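Local coordinates for acetyl-CoA C-acetyltransferase (Syntrophomonas wolfei subsp. wolfei, PDB 7N7Z), which probably catalyses the thiolase reaction that joins two acetyl-CoA molecules into acetoacetyl-CoA, or runs it in reverse, at residues M277-A289 and V298-K310. Numbering follows the deposited sequence.
Sequences MKLVGICSEGVDA and VAMPKVLKQAGWK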
loop_
_atom_site.group_PDB
_atom_site.type_symbol
_atom_site.label_atom_id
_atom_site.label_comp_id
_atom_site.label_asym_id
_atom_site.label_seq_id
_atom_site.Cartn_x
_atom_site.Cartn_y
_atom_site.Cartn_z
ATOM N N MET B 277 37.401 -28.100 9.764
ATOM C CA MET B 277 36.788 -29.131 10.589
ATOM C C MET B 277 35.921 -30.012 9.701
ATOM O O MET B 277 35.602 -29.661 8.563
ATOM C CB MET B 277 35.979 -28.522 11.740
ATOM C CG MET B 277 34.811 -27.660 11.315
ATOM S SD MET B 277 33.881 -27.058 12.740
ATOM C CE MET B 277 32.803 -25.858 11.964
ATOM N N LYS B 278 35.552 -31.170 10.241
ATOM C CA LYS B 278 34.857 -32.210 9.494
ATOM C C LYS B 278 33.448 -32.387 10.041
ATOM O O LYS B 278 33.258 -32.504 11.256
ATOM C CB LYS B 278 35.619 -33.536 9.573
ATOM C CG LYS B 278 34.778 -34.760 9.230
ATOM C CD LYS B 278 35.645 -35.945 8.822
ATOM C CE LYS B 278 36.723 -36.220 9.855
ATOM N NZ LYS B 278 37.392 -37.536 9.664
ATOM N N LEU B 279 32.470 -32.412 9.141
ATOM C CA LEU B 279 31.097 -32.698 9.529
ATOM C C LEU B 279 31.012 -34.076 10.170
ATOM O O LEU B 279 31.415 -35.077 9.570
ATOM C CB LEU B 279 30.184 -32.622 8.306
ATOM C CG LEU B 279 28.711 -32.969 8.529
ATOM C CD1 LEU B 279 28.053 -31.968 9.468
ATOM C CD2 LEU B 279 27.975 -33.022 7.200
ATOM N N VAL B 280 30.492 -34.126 11.392
ATOM C CA VAL B 280 30.269 -35.381 12.103
ATOM C C VAL B 280 28.817 -35.823 11.994
ATOM O O VAL B 280 28.532 -36.978 11.679
ATOM C CB VAL B 280 30.696 -35.240 13.581
ATOM C CG1 VAL B 280 30.439 -36.539 14.335
ATOM C CG2 VAL B 280 32.162 -34.836 13.684
ATOM N N GLY B 281 27.890 -34.910 12.258
ATOM C CA GLY B 281 26.478 -35.223 12.176
ATOM C C GLY B 281 25.664 -33.958 12.054
ATOM O O GLY B 281 26.141 -32.856 12.342
ATOM N N ILE B 282 24.421 -34.132 11.617
ATOM C CA ILE B 282 23.501 -33.016 11.427
ATOM C C ILE B 282 22.125 -33.593 11.128
ATOM O O ILE B 282 21.990 -34.501 10.302
ATOM C CB ILE B 282 23.978 -32.081 10.301
ATOM C CG1 ILE B 282 23.048 -30.872 10.184
ATOM C CG2 ILE B 282 24.054 -32.830 8.980
ATOM C CD1 ILE B 282 23.659 -29.707 9.436
ATOM N N CYS B 283 21.096 -33.080 11.794
ATOM C CA CYS B 283 19.757 -33.634 11.637
ATOM C C CYS B 283 18.749 -32.647 12.204
ATOM O O CYS B 283 19.109 -31.651 12.836
ATOM C CB CYS B 283 19.633 -34.994 12.329
ATOM S SG CYS B 283 19.828 -34.941 14.127
ATOM N N SER B 284 17.476 -32.941 11.960
ATOM C CA SER B 284 16.366 -32.179 12.504
ATOM C C SER B 284 15.551 -33.053 13.448
ATOM O O SER B 284 15.638 -34.285 13.427
ATOM C CB SER B 284 15.461 -31.642 11.387
ATOM O OG SER B 284 16.203 -30.898 10.437
ATOM N N GLU B 285 14.759 -32.394 14.289
ATOM C CA GLU B 285 13.821 -33.080 15.168
ATOM C C GLU B 285 12.861 -32.055 15.753
ATOM O O GLU B 285 13.290 -31.068 16.359
ATOM C CB GLU B 285 14.552 -33.838 16.276
ATOM C CG GLU B 285 13.626 -34.655 17.175
ATOM C CD GLU B 285 13.066 -35.887 16.483
ATOM O OE1 GLU B 285 13.572 -36.249 15.399
ATOM O OE2 GLU B 285 12.115 -36.493 17.023
ATOM N N GLY B 286 11.563 -32.280 15.579
ATOM C CA GLY B 286 10.567 -31.288 15.902
ATOM C C GLY B 286 9.951 -31.466 17.276
ATOM O O GLY B 286 10.035 -32.525 17.895
ATOM N N VAL B 287 9.340 -30.383 17.752
ATOM C CA VAL B 287 8.478 -30.389 18.922
ATOM C C VAL B 287 7.238 -29.579 18.567
ATOM O O VAL B 287 7.186 -28.906 17.538
ATOM C CB VAL B 287 9.171 -29.815 20.176
ATOM C CG1 VAL B 287 10.349 -30.689 20.579
ATOM C CG2 VAL B 287 9.623 -28.383 19.936
ATOM N N ASP B 288 6.229 -29.653 19.431
ATOM C CA ASP B 288 4.987 -28.942 19.162
ATOM C C ASP B 288 5.254 -27.451 18.991
ATOM O O ASP B 288 6.013 -26.845 19.753
ATOM C CB ASP B 288 3.983 -29.172 20.290
ATOM C CG ASP B 288 2.599 -28.660 19.945
ATOM O OD1 ASP B 288 2.379 -27.433 20.032
ATOM O OD2 ASP B 288 1.735 -29.483 19.578
ATOM N N ALA B 289 4.619 -26.861 17.975
ATOM C CA ALA B 289 4.858 -25.456 17.657
ATOM C C ALA B 289 4.676 -24.565 18.879
ATOM O O ALA B 289 5.395 -23.573 19.047
ATOM C CB ALA B 289 3.920 -25.010 16.534
ATOM N N VAL B 298 15.491 -32.131 22.050
ATOM C CA VAL B 298 15.262 -33.374 21.333
ATOM C C VAL B 298 16.203 -33.537 20.144
ATOM O O VAL B 298 16.491 -34.673 19.751
ATOM C CB VAL B 298 13.789 -33.488 20.879
ATOM C CG1 VAL B 298 12.870 -33.631 22.084
ATOM C CG2 VAL B 298 13.382 -32.292 20.031
ATOM N N ALA B 299 16.699 -32.441 19.567
ATOM C CA ALA B 299 17.628 -32.543 18.449
ATOM C C ALA B 299 19.035 -32.893 18.920
ATOM O O ALA B 299 19.716 -33.711 18.292
ATOM C CB ALA B 299 17.643 -31.233 17.659
ATOM N N MET B 300 19.485 -32.287 20.018
ATOM C CA MET B 300 20.839 -32.551 20.497
ATOM C C MET B 300 21.052 -34.016 20.851
ATOM O O MET B 300 22.049 -34.601 20.392
ATOM C CB MET B 300 21.150 -31.639 21.687
ATOM C CG MET B 300 21.339 -30.181 21.313
ATOM S SD MET B 300 21.283 -29.103 22.756
ATOM C CE MET B 300 22.897 -29.410 23.468
ATOM N N PRO B 301 20.188 -34.668 21.636
ATOM C CA PRO B 301 20.395 -36.103 21.888
ATOM C C PRO B 301 20.341 -36.940 20.623
ATOM O O PRO B 301 21.068 -37.936 20.515
ATOM C CB PRO B 301 19.255 -36.465 22.852
ATOM C CG PRO B 301 18.777 -35.165 23.415
ATOM C CD PRO B 301 19.004 -34.149 22.342
ATOM N N LYS B 302 19.503 -36.560 19.658
ATOM C CA LYS B 302 19.369 -37.347 18.437
ATOM C C LYS B 302 20.664 -37.341 17.632
ATOM O O LYS B 302 21.190 -38.402 17.278
ATOM C CB LYS B 302 18.211 -36.812 17.595
ATOM C CG LYS B 302 17.887 -37.668 16.382
ATOM C CD LYS B 302 16.602 -37.215 15.714
ATOM C CE LYS B 302 16.623 -37.494 14.222
ATOM N NZ LYS B 302 15.449 -36.899 13.525
ATOM N N VAL B 303 21.190 -36.153 17.328
ATOM C CA VAL B 303 22.414 -36.069 16.535
ATOM C C VAL B 303 23.554 -36.793 17.241
ATOM O O VAL B 303 24.399 -37.429 16.598
ATOM C CB VAL B 303 22.766 -34.599 16.242
ATOM C CG1 VAL B 303 23.142 -33.862 17.521
ATOM C CG2 VAL B 303 23.890 -34.518 15.218
ATOM N N LEU B 304 23.595 -36.715 18.573
ATOM C CA LEU B 304 24.619 -37.439 19.318
ATOM C C LEU B 304 24.487 -38.942 19.104
ATOM O O LEU B 304 25.491 -39.654 19.001
ATOM C CB LEU B 304 24.526 -37.097 20.805
ATOM C CG LEU B 304 25.105 -35.743 21.220
ATOM C CD1 LEU B 304 24.702 -35.409 22.650
ATOM C CD2 LEU B 304 26.620 -35.731 21.074
ATOM N N LYS B 305 23.251 -39.441 19.033
ATOM C CA LYS B 305 23.041 -40.861 18.770
ATOM C C LYS B 305 23.511 -41.228 17.369
ATOM O O LYS B 305 24.237 -42.213 17.183
ATOM C CB LYS B 305 21.563 -41.212 18.952
ATOM C CG LYS B 305 21.307 -42.676 19.278
ATOM C CD LYS B 305 19.823 -43.009 19.224
ATOM C CE LYS B 305 19.520 -44.053 18.159
ATOM N NZ LYS B 305 18.060 -44.156 17.874
ATOM N N GLN B 306 23.116 -40.437 16.368
ATOM C CA GLN B 306 23.500 -40.728 14.991
ATOM C C GLN B 306 25.013 -40.819 14.832
ATOM O O GLN B 306 25.501 -41.573 13.984
ATOM C CB GLN B 306 22.940 -39.655 14.053
ATOM C CG GLN B 306 21.423 -39.547 14.059
ATOM C CD GLN B 306 20.888 -38.736 12.890
ATOM O OE1 GLN B 306 21.502 -37.757 12.464
ATOM N NE2 GLN B 306 19.736 -39.141 12.366
ATOM N N ALA B 307 25.767 -40.067 15.635
ATOM C CA ALA B 307 27.217 -40.009 15.507
ATOM C C ALA B 307 27.952 -40.904 16.496
ATOM O O ALA B 307 29.157 -41.120 16.330
ATOM C CB ALA B 307 27.702 -38.562 15.682
ATOM N N GLY B 308 27.267 -41.428 17.511
ATOM C CA GLY B 308 27.926 -42.258 18.497
ATOM C C GLY B 308 28.653 -41.496 19.579
ATOM O O GLY B 308 29.476 -42.080 20.289
ATOM N N TRP B 309 28.377 -40.204 19.724
ATOM C CA TRP B 309 29.001 -39.387 20.751
ATOM C C TRP B 309 28.135 -39.342 22.005
ATOM O O TRP B 309 26.919 -39.545 21.963
ATOM C CB TRP B 309 29.221 -37.957 20.253
ATOM C CG TRP B 309 30.329 -37.790 19.267
ATOM C CD1 TRP B 309 31.025 -38.775 18.629
ATOM C CD2 TRP B 309 30.873 -36.548 18.802
ATOM N NE1 TRP B 309 31.968 -38.222 17.794
ATOM C CE2 TRP B 309 31.894 -36.857 17.883
ATOM C CE3 TRP B 309 30.593 -35.205 19.075
ATOM C CZ2 TRP B 309 32.638 -35.872 17.236
ATOM C CZ3 TRP B 309 31.331 -34.230 18.432
ATOM C CH2 TRP B 309 32.341 -34.568 17.524
ATOM N N LYS B 310 28.784 -39.067 23.130
ATOM C CA LYS B 310 28.105 -38.679 24.356
ATOM C C LYS B 310 28.195 -37.166 24.508
ATOM O O LYS B 310 29.114 -36.527 23.988
ATOM C CB LYS B 310 28.715 -39.369 25.579
ATOM C CG LYS B 310 28.630 -40.894 25.565
ATOM C CD LYS B 310 27.235 -41.407 25.210
ATOM C CE LYS B 310 26.155 -40.836 26.123
ATOM N NZ LYS B 310 24.791 -41.279 25.715
HETATM O O HOH W 1 24.007 -36.898 11.114
#
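K302 reaches from helix 296-307 to the C-terminal end of strand 277-285 and grips it twice. With CG anti to the backbone N (chi1 -173°), the chain runs out extended. CB starts toward the strand. CG passes C283 SG at 4.0 Å. CD lies beside E285 OE1, and CE close to both that oxygen and S284 O. At the tip, NZ donates to S284 O at 2.6 Å, almost in line with the carbonyl (171°). NZ also salt-bridges E285 OE1 at 2.7 Å. The E285 chain bends at chi2 and crosses the lysine at about a right angle. Cutting K302 back to an alanine is likely to leave the E285 carboxylate without this cationic mate and S284 O without this donor. The helix runs roughly antiparallel to the strand (141°), and both lie in the C-terminal thiolase domain. It covers one face of the strand; L279 and I282 meet helix 94-107 on the other, fitting the layered alpha-beta-alpha-beta-alpha thiolase fold. C283 SG also rests on V303 CB at 3.6 Å. Water 1 accepts from I282 N and donates to Q306 OE1, bridging strand and helix. Past the Schellman motif at G308, W309 turns one ring face to V280 CG1, a CH-pi contact 4.1 Å from the six-membered ring centroid; K382 adds a cation-pi contact. At the other end, V287 CG1 presses tightly on V298 CG2 at 3.5 Å.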